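Fructose-bisphosphate aldolase (Plasmodium falciparum, PDB 4TR9) is a class I fructose-bisphosphate aldolase, an enzyme built on a TIM-barrel fold, here in a four-chain assembly. Local coordinates at residues R154-I159 with E195-A200. Numbering follows the deposited sequence.
Sequences RTVLVI and EPEILA. With 38D (N'-[(E)-(2,4-dichlorophenyl)methylidene]-3,4-dihydroxybenzohydrazide), chain K.
Val156 CG2 lies 3.3 Å above one face of the Arg154 guanidinium, toward its rim, and N11 of 38D sits over the opposite face; the Glu195 and Glu197 carboxylates come to the edge. Glu197 OE1 grips NE of Arg154 in a salt bridge at 2.7 Å, nearly along its C-O axis, and takes a second, weak bond from NH1, its carboxylate turned 64° from the guanidinium. The Arg154 chain runs extended from CG to NE, so that CB and CG rest against OE1 and OE2 of Glu195 where the side chains cross. Glu195 OE2 makes a long salt bridge to NE and weakly accepts from O03 of 38D at 3.4 Å. Arg154 and Glu195 belong to the pocket of 38D; Glu197 is the arginine's second-shell partner. Beneath, parallel strands hydrogen-bond: Thr155 N to Glu195 O, Glu197 N weakly to Thr155 O, Leu157 N to Glu197 O at 2.8 Å, Leu199 N to Leu157 O. A water bridges Ile159 N and Leu199 O. Leu199 leans on Val156 CG1; Leu157 and Ile198 turn the other way, onto Val216 of helix 206-226. Strands 150-157 and 191-198, with helix 168-187 between them (Thr174 and Leu178 backing Thr155), form one beta-alpha-beta unit of the TIM barrel.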
ATOM      1  N   ARG A 154       4.379  14.274 -18.555  1.00 34.85           N
ATOM      2  CA  ARG A 154       4.732  12.993 -19.162  1.00 33.31           C
ATOM      3  C   ARG A 154       5.670  12.155 -18.298  1.00 38.40           C
ATOM      4  O   ARG A 154       6.746  12.606 -17.910  1.00 41.16           O
ATOM      5  CB  ARG A 154       5.369  13.221 -20.534  1.00 42.52           C
ATOM      6  CG  ARG A 154       5.895  11.957 -21.196  1.00 45.22           C
ATOM      7  CD  ARG A 154       6.403  12.251 -22.598  1.00 55.57           C
ATOM      8  NE  ARG A 154       6.971  11.073 -23.244  1.00 55.27           N
ATOM      9  CZ  ARG A 154       8.269  10.790 -23.278  1.00 67.05           C
ATOM     10  NH1 ARG A 154       8.696   9.696 -23.892  1.00 68.10           N
ATOM     11  NH2 ARG A 154       9.142  11.603 -22.698  1.00 73.98           N
ATOM     12  N   THR A 155       5.251  10.928 -18.008  1.00 42.28           N
ATOM     13  CA  THR A 155       6.089   9.973 -17.295  1.00 36.58           C
ATOM     14  C   THR A 155       6.345   8.766 -18.191  1.00 37.41           C
ATOM     15  O   THR A 155       5.521   8.435 -19.044  1.00 36.21           O
ATOM     16  CB  THR A 155       5.443   9.519 -15.975  1.00 40.68           C
ATOM     17  OG1 THR A 155       4.745  10.618 -15.377  1.00 57.16           O
ATOM     18  CG2 THR A 155       6.504   9.013 -15.009  1.00 51.13           C
ATOM     19  N   VAL A 156       7.485   8.111 -18.000  1.00 30.03           N
ATOM     20  CA  VAL A 156       7.890   7.027 -18.887  1.00 33.51           C
ATOM     21  C   VAL A 156       8.184   5.728 -18.139  1.00 37.71           C
ATOM     22  O   VAL A 156       8.946   5.714 -17.173  1.00 34.60           O
ATOM     23  CB  VAL A 156       9.133   7.426 -19.708  1.00 38.38           C
ATOM     24  CG1 VAL A 156       9.696   6.227 -20.452  1.00 44.06           C
ATOM     25  CG2 VAL A 156       8.791   8.548 -20.675  1.00 41.35           C
ATOM     26  N   LEU A 157       7.567   4.642 -18.594  1.00 38.99           N
ATOM     27  CA  LEU A 157       7.851   3.311 -18.066  1.00 38.42           C
ATOM     28  C   LEU A 157       8.380   2.405 -19.175  1.00 40.72           C
ATOM     29  O   LEU A 157       8.031   2.569 -20.343  1.00 47.24           O
ATOM     30  CB  LEU A 157       6.603   2.690 -17.432  1.00 34.43           C
ATOM     31  CG  LEU A 157       5.962   3.420 -16.249  1.00 35.66           C
ATOM     32  CD1 LEU A 157       4.906   4.412 -16.720  1.00 36.86           C
ATOM     33  CD2 LEU A 157       5.370   2.424 -15.265  1.00 43.96           C
ATOM     34  N   VAL A 158       9.220   1.448 -18.800  1.00 39.02           N
ATOM     35  CA  VAL A 158       9.831   0.543 -19.766  1.00 36.98           C
ATOM     36  C   VAL A 158       9.411  -0.899 -19.499  1.00 44.26           C
ATOM     37  O   VAL A 158       9.398  -1.342 -18.352  1.00 50.31           O
ATOM     38  CB  VAL A 158      11.372   0.643 -19.729  1.00 48.59           C
ATOM     39  CG1 VAL A 158      12.005  -0.358 -20.684  1.00 53.21           C
ATOM     40  CG2 VAL A 158      11.820   2.058 -20.058  1.00 59.17           C
ATOM     41  N   ILE A 159       9.055  -1.623 -20.555  1.00 40.27           N
ATOM     42  CA  ILE A 159       8.748  -3.044 -20.427  1.00 44.62           C
ATOM     43  C   ILE A 159       9.967  -3.893 -20.763  1.00 49.52           C
ATOM     44  O   ILE A 159      10.418  -3.935 -21.909  1.00 56.11           O
ATOM     45  CB  ILE A 159       7.576  -3.468 -21.331  1.00 42.18           C
ATOM     46  CG1 ILE A 159       6.268  -2.856 -20.832  1.00 34.55           C
ATOM     47  CG2 ILE A 159       7.450  -4.984 -21.363  1.00 43.24           C
ATOM     48  CD1 ILE A 159       5.050  -3.294 -21.620  1.00 34.65           C
ATOM     49  N   GLU A 195      -0.257  11.380 -18.001  1.00 29.07           N
ATOM     50  CA  GLU A 195       0.398  10.600 -19.044  1.00 32.90           C
ATOM     51  C   GLU A 195       1.410   9.607 -18.477  1.00 32.66           C
ATOM     52  O   GLU A 195       2.582   9.939 -18.300  1.00 34.83           O
ATOM     53  CB  GLU A 195       1.087  11.528 -20.049  1.00 37.24           C
ATOM     54  CG  GLU A 195       1.732  10.808 -21.225  1.00 35.25           C
ATOM     55  CD  GLU A 195       2.448  11.755 -22.167  1.00 48.37           C
ATOM     56  OE1 GLU A 195       2.313  12.984 -21.992  1.00 50.47           O
ATOM     57  OE2 GLU A 195       3.148  11.271 -23.083  1.00 54.50           O
ATOM     58  N   PRO A 196       0.950   8.385 -18.171  1.00 32.67           N
ATOM     59  CA  PRO A 196       1.842   7.286 -17.795  1.00 34.24           C
ATOM     60  C   PRO A 196       2.254   6.466 -19.015  1.00 35.24           C
ATOM     61  O   PRO A 196       1.823   5.323 -19.164  1.00 41.00           O
ATOM     62  CB  PRO A 196       0.980   6.459 -16.841  1.00 34.52           C
ATOM     63  CG  PRO A 196      -0.407   6.646 -17.367  1.00 34.39           C
ATOM     64  CD  PRO A 196      -0.467   8.031 -17.975  1.00 30.26           C
ATOM     65  N   GLU A 197       3.078   7.050 -19.880  1.00 32.83           N
ATOM     66  CA  GLU A 197       3.451   6.395 -21.127  1.00 37.91           C
ATOM     67  C   GLU A 197       4.333   5.174 -20.908  1.00 42.42           C
ATOM     68  O   GLU A 197       5.404   5.262 -20.307  1.00 43.93           O
ATOM     69  CB  GLU A 197       4.167   7.372 -22.061  1.00 41.29           C
ATOM     70  CG  GLU A 197       4.613   6.732 -23.369  1.00 50.22           C
ATOM     71  CD  GLU A 197       5.403   7.679 -24.249  1.00 57.56           C
ATOM     72  OE1 GLU A 197       5.637   8.831 -23.827  1.00 55.56           O
ATOM     73  OE2 GLU A 197       5.792   7.268 -25.362  1.00 61.44           O
ATOM     74  N   ILE A 198       3.867   4.032 -21.402  1.00 34.65           N
ATOM     75  CA  ILE A 198       4.669   2.819 -21.418  1.00 38.25           C
ATOM     76  C   ILE A 198       5.274   2.627 -22.804  1.00 42.10           C
ATOM     77  O   ILE A 198       4.551   2.469 -23.788  1.00 49.27           O
ATOM     78  CB  ILE A 198       3.837   1.583 -21.042  1.00 41.63           C
ATOM     79  CG1 ILE A 198       3.270   1.730 -19.629  1.00 34.23           C
ATOM     80  CG2 ILE A 198       4.682   0.329 -21.145  1.00 40.45           C
ATOM     81  CD1 ILE A 198       2.449   0.548 -19.178  1.00 38.58           C
ATOM     82  N   LEU A 199       6.602   2.651 -22.875  1.00 36.06           N
ATOM     83  CA  LEU A 199       7.306   2.521 -24.148  1.00 43.21           C
ATOM     84  C   LEU A 199       7.048   1.169 -24.806  1.00 45.63           C
ATOM     85  O   LEU A 199       6.987   0.141 -24.132  1.00 50.64           O
ATOM     86  CB  LEU A 199       8.808   2.720 -23.947  1.00 48.89           C
ATOM     87  CG  LEU A 199       9.245   4.093 -23.437  1.00 50.63           C
ATOM     88  CD1 LEU A 199      10.761   4.180 -23.360  1.00 58.06           C
ATOM     89  CD2 LEU A 199       8.684   5.193 -24.324  1.00 52.40           C
ATOM     90  N   ALA A 200       6.899   1.178 -26.126  1.00 46.54           N
ATOM     91  CA  ALA A 200       6.682  -0.050 -26.880  1.00 51.54           C
ATOM     92  C   ALA A 200       8.010  -0.670 -27.303  1.00 55.55           C
ATOM     93  O   ALA A 200       8.042  -1.627 -28.077  1.00 56.87           O
ATOM     94  CB  ALA A 200       5.809   0.219 -28.096  1.00 47.43           C
TER
HETATM   95  N12 38D K 401      11.222  14.122 -25.368  0.85 78.90           N
HETATM   96  C13 38D K 401      11.486  12.990 -26.211  0.85 78.90           C
HETATM   97  C15 38D K 401      13.909  13.405 -25.790  0.85 78.90           C
HETATM   98  C17 38D K 401      15.538  11.649 -25.820  0.85 78.90           C
HETATM   99  C20 38D K 401      13.236  11.132 -26.240  0.85 78.90           C
HETATM  100  C01 38D K 401       6.909  14.304 -25.401  0.85 78.90           C
HETATM  101  C02 38D K 401       5.516  14.317 -25.472  0.85 78.90           C
HETATM  102  O03 38D K 401       4.771  13.118 -25.457  0.85 78.90           O
HETATM  103  C04 38D K 401       4.848  15.530 -25.561  0.85 78.90           C
HETATM  104  C05 38D K 401       5.559  16.717 -25.576  0.85 78.90           C
HETATM  105  C06 38D K 401       6.941  16.706 -25.505  0.85 78.90           C
HETATM  106  O07 38D K 401       3.437  15.572 -25.636  0.85 78.90           O
HETATM  107  C08 38D K 401       7.610  15.504 -25.410  0.85 78.90           C
HETATM  108  C09 38D K 401       9.140  15.534 -25.345  0.85 78.90           C
HETATM  109  O10 38D K 401       9.729  16.606 -25.270  0.85 78.90           O
HETATM  110  N11 38D K 401       9.835  14.277 -25.390  0.85 78.90           N
HETATM  111  C14 38D K 401      12.918  12.485 -26.073  0.85 78.90           C
HETATM  112  C16 38D K 401      15.225  12.989 -25.659  0.85 78.90           C
HETATM  113 CL1  38D K 401      17.198  11.154 -25.651  0.85 78.90          CL
HETATM  114  C19 38D K 401      14.555  10.717 -26.108  0.85 78.90           C
HETATM  115 CL2  38D K 401      12.013   9.943 -26.603  0.85 78.90          CL
HETATM  116  O   HOH W   1       9.181  -0.888 -23.237  1.00 46.41           O